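Local coordinates for protein pollen allergen Phl p 6 (PDB 6TRK) that is a timothy grass pollen allergen of the Poa p IX/Phl p VI family, held here as a fold-stabilised variant, with an uncertain biological role, at residues A16-A21 and L88-A93; A23-V28 and D81-F86; Q8-D13 and A50-K55. The protein carries 1 engineered substitution. All blocks are in the same frame, centred on the assembly; numbering follows the deposited sequence. Where two conformers were deposited one is given.

Contact 1: residues A16-A21 and L88-A93. With ZN (zinc ion), chain C.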
# COMPACT_ATOMS: atom_id res chain seq x y z
N ALA A 16 5.15 2.49 5.69
CA ALA A 16 5.16 3.75 6.42
C ALA A 16 4.56 4.88 5.58
O ALA A 16 3.79 5.69 6.11
CB ALA A 16 6.60 4.08 6.84
N SER A 17 4.89 4.93 4.29
CA SER A 17 4.28 5.96 3.42
C SER A 17 2.78 5.74 3.26
O SER A 17 2.00 6.71 3.22
CB SER A 17 4.95 5.94 2.06
OG SER A 17 6.29 6.33 2.14
N PHE A 18 2.37 4.46 3.14
CA PHE A 18 0.94 4.14 3.09
C PHE A 18 0.22 4.61 4.35
O PHE A 18 -0.85 5.21 4.27
CB PHE A 18 0.83 2.61 2.84
CG PHE A 18 -0.53 2.04 3.08
CD1 PHE A 18 -1.60 2.34 2.26
CD2 PHE A 18 -0.72 1.09 4.10
CE1 PHE A 18 -2.85 1.73 2.47
CE2 PHE A 18 -1.97 0.48 4.31
CZ PHE A 18 -3.03 0.80 3.50
N ARG A 19 0.80 4.40 5.52
CA ARG A 19 0.17 4.88 6.75
C ARG A 19 0.09 6.41 6.77
O ARG A 19 -0.91 6.98 7.23
CB ARG A 19 0.94 4.39 7.99
CG ARG A 19 0.91 2.90 8.21
CD ARG A 19 1.50 2.57 9.59
NE ARG A 19 2.96 2.71 9.66
CZ ARG A 19 3.82 1.73 9.40
NH1 ARG A 19 3.37 0.53 9.01
NH2 ARG A 19 5.12 1.95 9.50
N ALA A 20 1.13 7.08 6.28
CA ALA A 20 1.08 8.55 6.18
C ALA A 20 -0.02 9.00 5.22
O ALA A 20 -0.74 9.96 5.49
CB ALA A 20 2.45 9.08 5.76
N ALA A 21 -0.21 8.30 4.11
CA ALA A 21 -1.32 8.68 3.24
C ALA A 21 -2.68 8.50 3.92
O ALA A 21 -3.59 9.32 3.75
CB ALA A 21 -1.24 7.86 1.96
N LEU A 88 -7.86 -2.08 2.88
CA LEU A 88 -7.91 -3.50 3.24
C LEU A 88 -7.04 -4.33 2.32
O LEU A 88 -6.28 -5.20 2.77
CB LEU A 88 -9.36 -3.97 3.22
CG LEU A 88 -9.60 -5.45 3.41
CD1 LEU A 88 -9.18 -5.85 4.80
CD2 LEU A 88 -11.07 -5.76 3.22
N HIS A 89 -7.16 -4.14 1.01
CA HIS A 89 -6.43 -5.04 0.11
C HIS A 89 -4.96 -4.68 0.01
O HIS A 89 -4.11 -5.58 -0.12
CB HIS A 89 -7.11 -5.06 -1.25
CG HIS A 89 -8.46 -5.69 -1.20
ND1 HIS A 89 -9.61 -4.99 -0.88
CD2 HIS A 89 -8.83 -6.98 -1.35
CE1 HIS A 89 -10.64 -5.82 -0.87
NE2 HIS A 89 -10.19 -7.04 -1.14
N PHE A 90 -4.62 -3.40 0.15
CA PHE A 90 -3.21 -3.02 0.15
C PHE A 90 -2.49 -3.64 1.35
O PHE A 90 -1.44 -4.27 1.21
CB PHE A 90 -3.06 -1.48 0.16
CG PHE A 90 -1.65 -1.04 -0.17
CD1 PHE A 90 -0.74 -0.86 0.85
CD2 PHE A 90 -1.24 -0.86 -1.48
CE1 PHE A 90 0.57 -0.50 0.57
CE2 PHE A 90 0.08 -0.53 -1.78
CZ PHE A 90 0.98 -0.33 -0.73
N SER A 91 -3.06 -3.49 2.52
CA SER A 91 -2.40 -4.00 3.72
C SER A 91 -2.30 -5.52 3.72
O SER A 91 -1.26 -6.06 4.09
CB SER A 91 -3.13 -3.50 4.96
OG SER A 91 -4.47 -3.88 5.00
N GLU A 92 -3.36 -6.22 3.27
CA GLU A 92 -3.31 -7.69 3.22
C GLU A 92 -2.34 -8.17 2.16
O GLU A 92 -1.55 -9.11 2.39
CB GLU A 92 -4.71 -8.29 3.00
CG GLU A 92 -5.60 -8.21 4.25
CD GLU A 92 -6.82 -9.05 4.26
OE1 GLU A 92 -7.52 -8.99 5.31
OE2 GLU A 92 -7.14 -9.72 3.26
N ALA A 93 -2.36 -7.57 0.97
CA ALA A 93 -1.46 -8.03 -0.08
C ALA A 93 -0.00 -7.76 0.27
O ALA A 93 0.87 -8.57 -0.04
CB ALA A 93 -1.85 -7.38 -1.41
ZN ZN C . -9.07 -10.19 5.52
O HOH W 1 -10.69 -9.40 4.69
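Ser-91 OG turns back to its own helix and hydrogen-bonds to Val-87 O, while Ser-91 CB meets Phe-18 CE2 across the contact at 4.2 Å. The main contact is between two rings. Phe-90 CD1 sits above the centre of the Phe-18 ring, and its closest atom there is Phe-18 CD1 at 3.6 Å. The ring planes are inclined at 36°, neither parallel nor perpendicular, and the centroids of the Phe-18 and Phe-90 rings are 4.5 Å apart. Phe-18 reaches across because CG is anti to the backbone N (chi1 166°). Each side chain passes alongside the other, heading the opposite way. Phe-90 also packs edge-to-face with Phe-41 and touches Val-66 and Ala-70 of helix 60-76. On another side of helix 82-98, Glu-92 OE1 binds a zinc ion at 2.0 Å, with a water and His-104 ND1 as further ligands. The metal thus lies well apart from the rings. Helices 2-23 and 82-98 run in opposing directions here, and their phenylalanine pair belongs to the aromatic core of an antiparallel four-helix bundle.

Contact 2: residues A23-V28 and D81-F86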
# COMPACT_ATOMS: atom_id res chain seq x y z
N ALA A 23 -3.26 8.89 7.01
CA ALA A 23 -3.41 9.98 7.98
C ALA A 23 -3.99 11.24 7.35
O ALA A 23 -4.65 12.03 8.04
CB ALA A 23 -2.06 10.29 8.62
N THR A 24 -3.80 11.44 6.04
CA THR A 24 -4.32 12.65 5.41
C THR A 24 -5.84 12.67 5.32
O THR A 24 -6.41 13.73 5.03
CB THR A 24 -3.74 12.87 4.01
OG1 THR A 24 -4.27 11.89 3.09
CG2 THR A 24 -2.24 12.87 4.05
N THR A 25 -6.53 11.55 5.56
CA THR A 25 -7.97 11.51 5.55
C THR A 25 -8.61 11.83 6.91
O THR A 25 -9.84 11.81 7.01
CB THR A 25 -8.48 10.13 5.09
OG1 THR A 25 -8.20 9.15 6.10
CG2 THR A 25 -7.80 9.71 3.76
N ALA A 26 -7.86 12.21 7.95
CA ALA A 26 -8.42 12.23 9.31
C ALA A 26 -9.67 13.11 9.47
O ALA A 26 -10.59 12.76 10.23
CB ALA A 26 -7.32 12.69 10.28
N ASN A 27 -9.75 14.23 8.79
CA ASN A 27 -10.68 15.32 9.10
C ASN A 27 -11.24 15.72 7.75
O ASN A 27 -11.67 16.86 7.54
CB ASN A 27 -10.10 16.50 9.85
CG ASN A 27 -11.21 17.45 10.34
OD1 ASN A 27 -12.27 17.02 10.78
ND2 ASN A 27 -10.97 18.74 10.20
N VAL A 28 -11.28 14.75 6.84
CA VAL A 28 -11.80 14.88 5.49
C VAL A 28 -13.18 14.24 5.50
O VAL A 28 -13.33 13.15 6.06
CB VAL A 28 -10.84 14.21 4.50
CG1 VAL A 28 -11.40 14.13 3.12
CG2 VAL A 28 -9.50 14.96 4.50
N ASP A 81 -17.35 3.12 -0.43
CA ASP A 81 -16.59 1.96 0.02
C ASP A 81 -15.17 1.94 -0.52
O ASP A 81 -14.38 1.04 -0.14
CB ASP A 81 -17.32 0.68 -0.44
CG ASP A 81 -18.65 0.46 0.26
OD1 ASP A 81 -18.76 0.85 1.44
OD2 ASP A 81 -19.57 -0.10 -0.37
N LYS A 82 -14.81 2.88 -1.40
CA LYS A 82 -13.54 2.81 -2.10
C LYS A 82 -12.35 2.93 -1.17
O LYS A 82 -11.35 2.21 -1.33
CB LYS A 82 -13.48 3.91 -3.18
CG LYS A 82 -14.48 3.70 -4.28
CD LYS A 82 -14.38 4.77 -5.34
CE LYS A 82 -15.32 4.48 -6.51
NZ LYS A 82 -14.87 3.26 -7.30
N TYR A 83 -12.40 3.85 -0.19
CA TYR A 83 -11.23 4.04 0.64
C TYR A 83 -10.93 2.80 1.46
O TYR A 83 -9.81 2.29 1.47
CB TYR A 83 -11.40 5.29 1.53
CG TYR A 83 -10.29 5.50 2.53
CD1 TYR A 83 -8.99 5.67 2.14
CD2 TYR A 83 -10.58 5.56 3.89
CE1 TYR A 83 -7.97 5.86 3.08
CE2 TYR A 83 -9.57 5.73 4.83
CZ TYR A 83 -8.27 5.88 4.41
OH TYR A 83 -7.27 6.05 5.35
N GLU A 84 -11.95 2.25 2.12
CA GLU A 84 -11.69 1.04 2.91
C GLU A 84 -11.33 -0.15 2.03
O GLU A 84 -10.49 -0.97 2.44
CB GLU A 84 -12.87 0.74 3.80
CG GLU A 84 -13.11 1.85 4.87
CD GLU A 84 -11.99 1.98 5.92
OE1 GLU A 84 -11.25 1.00 6.16
OE2 GLU A 84 -11.87 3.06 6.52
N ALA A 85 -11.87 -0.23 0.81
CA ALA A 85 -11.48 -1.31 -0.09
C ALA A 85 -10.01 -1.23 -0.45
O ALA A 85 -9.31 -2.25 -0.48
CB ALA A 85 -12.31 -1.30 -1.37
N PHE A 86 -9.51 -0.02 -0.74
CA PHE A 86 -8.08 0.11 -1.01
C PHE A 86 -7.23 -0.32 0.19
O PHE A 86 -6.28 -1.12 0.05
CB PHE A 86 -7.74 1.56 -1.39
CG PHE A 86 -6.34 1.70 -1.97
CD1 PHE A 86 -5.21 1.65 -1.18
CD2 PHE A 86 -6.16 1.90 -3.34
CE1 PHE A 86 -3.94 1.76 -1.69
CE2 PHE A 86 -4.87 2.06 -3.86
CZ PHE A 86 -3.77 1.98 -3.03
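The first torsion of Tyr-83 sets CG opposite the backbone N (chi1 174°), which sends the ring out from its helix toward Thr-25. Thr-25 answers from the loop with a chi1 of 70°. This places OG1 between the backbone N and the carbonyl carbon, and leaves CG2 beside the backbone N. Both branches of the threonine then meet the outer end of the tyrosine. CG2 approaches the ring in a CH-pi contact. It lies 4.3 Å from the centroid of the Tyr-83 ring and 29° off the ring normal, so it is off-centre. The shift is toward the phenol end, where Thr-25 CG2 is 3.9 Å from Tyr-83 CZ. The hydroxyl branch is closer: Thr-25 OG1 lies 3.3 Å from Tyr-83 OH. Thr-25 OG1 has a hydrogen bond to Met-22 O, which anchors the threonine to the end of the preceding helix.

The two side chains reach toward each other from backbones whose CA atoms, those of Thr-25 and Tyr-83, are 9.5 Å apart. Backbone bonds shape the loop side. A type I beta turn runs from Ala-23 to Ala-26, with Ala-26 N bonded to Ala-23 O at 3.2 Å.

The contact joins the loop between helices 2-23 and 30-55 to the first turn of helix 82-98. Helix 30-55 fills in beside it: Phe-37 touches Thr-25 and meets the Tyr-83 ring edge-to-face. Further inward, Phe-86 packs against Phe-37 and Phe-41 of that helix and against Ala-70 and Ala-74 of helix 60-76.

Contact 3: residues Q8-D13 and A50-K55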
# COMPACT_ATOMS: atom_id res chain seq x y z
N GLN A 8 13.19 -6.17 2.58
CA GLN A 8 12.44 -5.90 3.81
C GLN A 8 12.42 -4.41 4.14
O GLN A 8 11.38 -3.88 4.58
CB GLN A 8 13.04 -6.69 4.97
CG GLN A 8 12.60 -8.15 5.02
N LYS A 9 13.55 -3.72 3.96
CA LYS A 9 13.58 -2.28 4.16
C LYS A 9 12.61 -1.55 3.23
O LYS A 9 11.92 -0.62 3.64
CB LYS A 9 14.98 -1.72 3.93
CG LYS A 9 15.97 -1.94 5.05
N LEU A 10 12.58 -1.95 1.96
CA LEU A 10 11.66 -1.30 1.03
C LEU A 10 10.21 -1.58 1.40
O LEU A 10 9.36 -0.67 1.35
CB LEU A 10 11.96 -1.75 -0.40
CG LEU A 10 13.30 -1.28 -0.98
CD1 LEU A 10 13.75 -2.10 -2.16
CD2 LEU A 10 13.21 0.18 -1.38
N ILE A 11 9.89 -2.82 1.79
CA ILE A 11 8.52 -3.13 2.22
C ILE A 11 8.14 -2.27 3.42
O ILE A 11 7.04 -1.73 3.49
CB ILE A 11 8.38 -4.64 2.50
CG1 ILE A 11 8.40 -5.38 1.17
CG2 ILE A 11 7.11 -4.95 3.24
CD1 ILE A 11 8.66 -6.89 1.36
N GLU A 12 9.08 -2.09 4.35
CA GLU A 12 8.80 -1.23 5.50
C GLU A 12 8.56 0.22 5.08
O GLU A 12 7.66 0.88 5.60
CB GLU A 12 9.94 -1.33 6.51
CG GLU A 12 9.82 -0.33 7.67
CD GLU A 12 8.47 -0.41 8.38
OE1 GLU A 12 8.01 0.63 8.90
OE2 GLU A 12 7.88 -1.52 8.43
N ASP A 13 9.38 0.75 4.16
CA ASP A 13 9.17 2.13 3.69
C ASP A 13 7.85 2.28 2.96
O ASP A 13 7.16 3.30 3.12
CB ASP A 13 10.32 2.55 2.78
CG ASP A 13 11.58 2.95 3.55
OD1 ASP A 13 11.43 3.49 4.66
OD2 ASP A 13 12.69 2.73 3.04
N ALA A 50 10.52 3.66 -7.20
CA ALA A 50 11.77 3.93 -7.91
C ALA A 50 12.98 3.50 -7.09
O ALA A 50 13.99 3.06 -7.66
CB ALA A 50 11.85 5.41 -8.28
N ASP A 51 12.93 3.61 -5.76
CA ASP A 51 14.00 3.03 -4.95
C ASP A 51 14.10 1.52 -5.15
O ASP A 51 15.20 0.97 -5.20
CB ASP A 51 13.79 3.36 -3.48
CG ASP A 51 14.09 4.80 -3.15
OD1 ASP A 51 14.79 5.46 -3.96
OD2 ASP A 51 13.64 5.27 -2.09
N ALA A 52 12.95 0.83 -5.22
CA ALA A 52 12.98 -0.60 -5.47
C ALA A 52 13.58 -0.93 -6.83
O ALA A 52 14.34 -1.90 -6.97
CB ALA A 52 11.56 -1.19 -5.38
N VAL A 53 13.18 -0.18 -7.87
CA VAL A 53 13.78 -0.39 -9.19
C VAL A 53 15.30 -0.30 -9.09
O VAL A 53 16.03 -1.13 -9.65
CB VAL A 53 13.23 0.63 -10.20
CG1 VAL A 53 14.03 0.55 -11.50
CG2 VAL A 53 11.78 0.37 -10.51
N SER A 54 15.79 0.68 -8.33
CA SER A 54 17.24 0.87 -8.20
C SER A 54 17.89 -0.24 -7.37
O SER A 54 18.88 -0.84 -7.81
CB SER A 54 17.51 2.24 -7.57
OG SER A 54 18.89 2.41 -7.34
N LYS A 55 17.35 -0.54 -6.19
CA LYS A 55 18.02 -1.37 -5.19
C LYS A 55 17.56 -2.82 -5.14
O LYS A 55 18.28 -3.65 -4.58
CB LYS A 55 17.82 -0.75 -3.79
CG LYS A 55 18.38 0.63 -3.65
CD LYS A 55 18.03 1.24 -2.31
CE LYS A 55 18.77 2.53 -2.10
NZ LYS A 55 17.89 3.48 -1.39
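Leu-10 is directed toward segment 50-55, and its two methyls settle side by side on neighbouring residues. One methyl goes to Ala-52: Leu-10 CD1 is 3.7 Å from Ala-52 CA and 4.0 Å from Ala-52 CB. The other goes to the preceding residue: Leu-10 CD2 is 3.9 Å from Asp-51 CB. The same methyl carbon CD2 is also 3.9 Å from Ala-52 N. The fork of the leucine therefore spans the join between Asp-51 and Ala-52. Its torsions explain this. CG lies beside the backbone N and anti to the carbonyl carbon (chi1 -68°), and chi2 of 161° carries CD1 on in an extended chain to Ala-52.

Asp-51 crosses the leucine at a slant. It offers only its CB to the contact. Ala-52 has a small side chain, which lets the helices come close: the CA atoms of Leu-10 and Ala-52 are 6.7 Å apart. Here the contact is apolar, and no hydrogen bond spans the two segments.

The charged groups of Asp-13, Asp-51 and Lys-55 are not in contact with one another. Asp-13 OD2 and Asp-51 OD2 are 5.8 Å apart, so the two carboxylates may repel each other mildly. Lys-55 NZ is 6.9 Å from Asp-13 OD2, too far for a salt bridge, though its charge may partly offset theirs.

Leu-10 is also touched by Ala-56 and Leu-59 of the following loop. Ala-52 packs on Val-60 and Leu-63 of helix 60-76. Leu-10 packs over Ala-52 between helices 2-23 and 30-55, which run in opposing directions at one end of an antiparallel four-helix bundle.

In the fold
The three contacts are spread along one helical bundle. The centre of contact 1 lies about 4 Å from the centre of the chain, and those of contacts 2 and 3 about 13 Å from it, on opposite sides. The centres of contacts 1 and 2 are about 11 Å apart, and both use helix 82-98. Contacts 1 and 3 share helix 2-23, with centres about 15 Å apart. They touch through a salt bridge, Arg-19 NH2 to Glu-12 OE1 at 3.2 Å. Contacts 2 and 3 do not touch: their centres are about 24 Å apart and their nearest atoms about 12 Å. Of the three, contact 1 alone carries a zinc ligand, Glu-92.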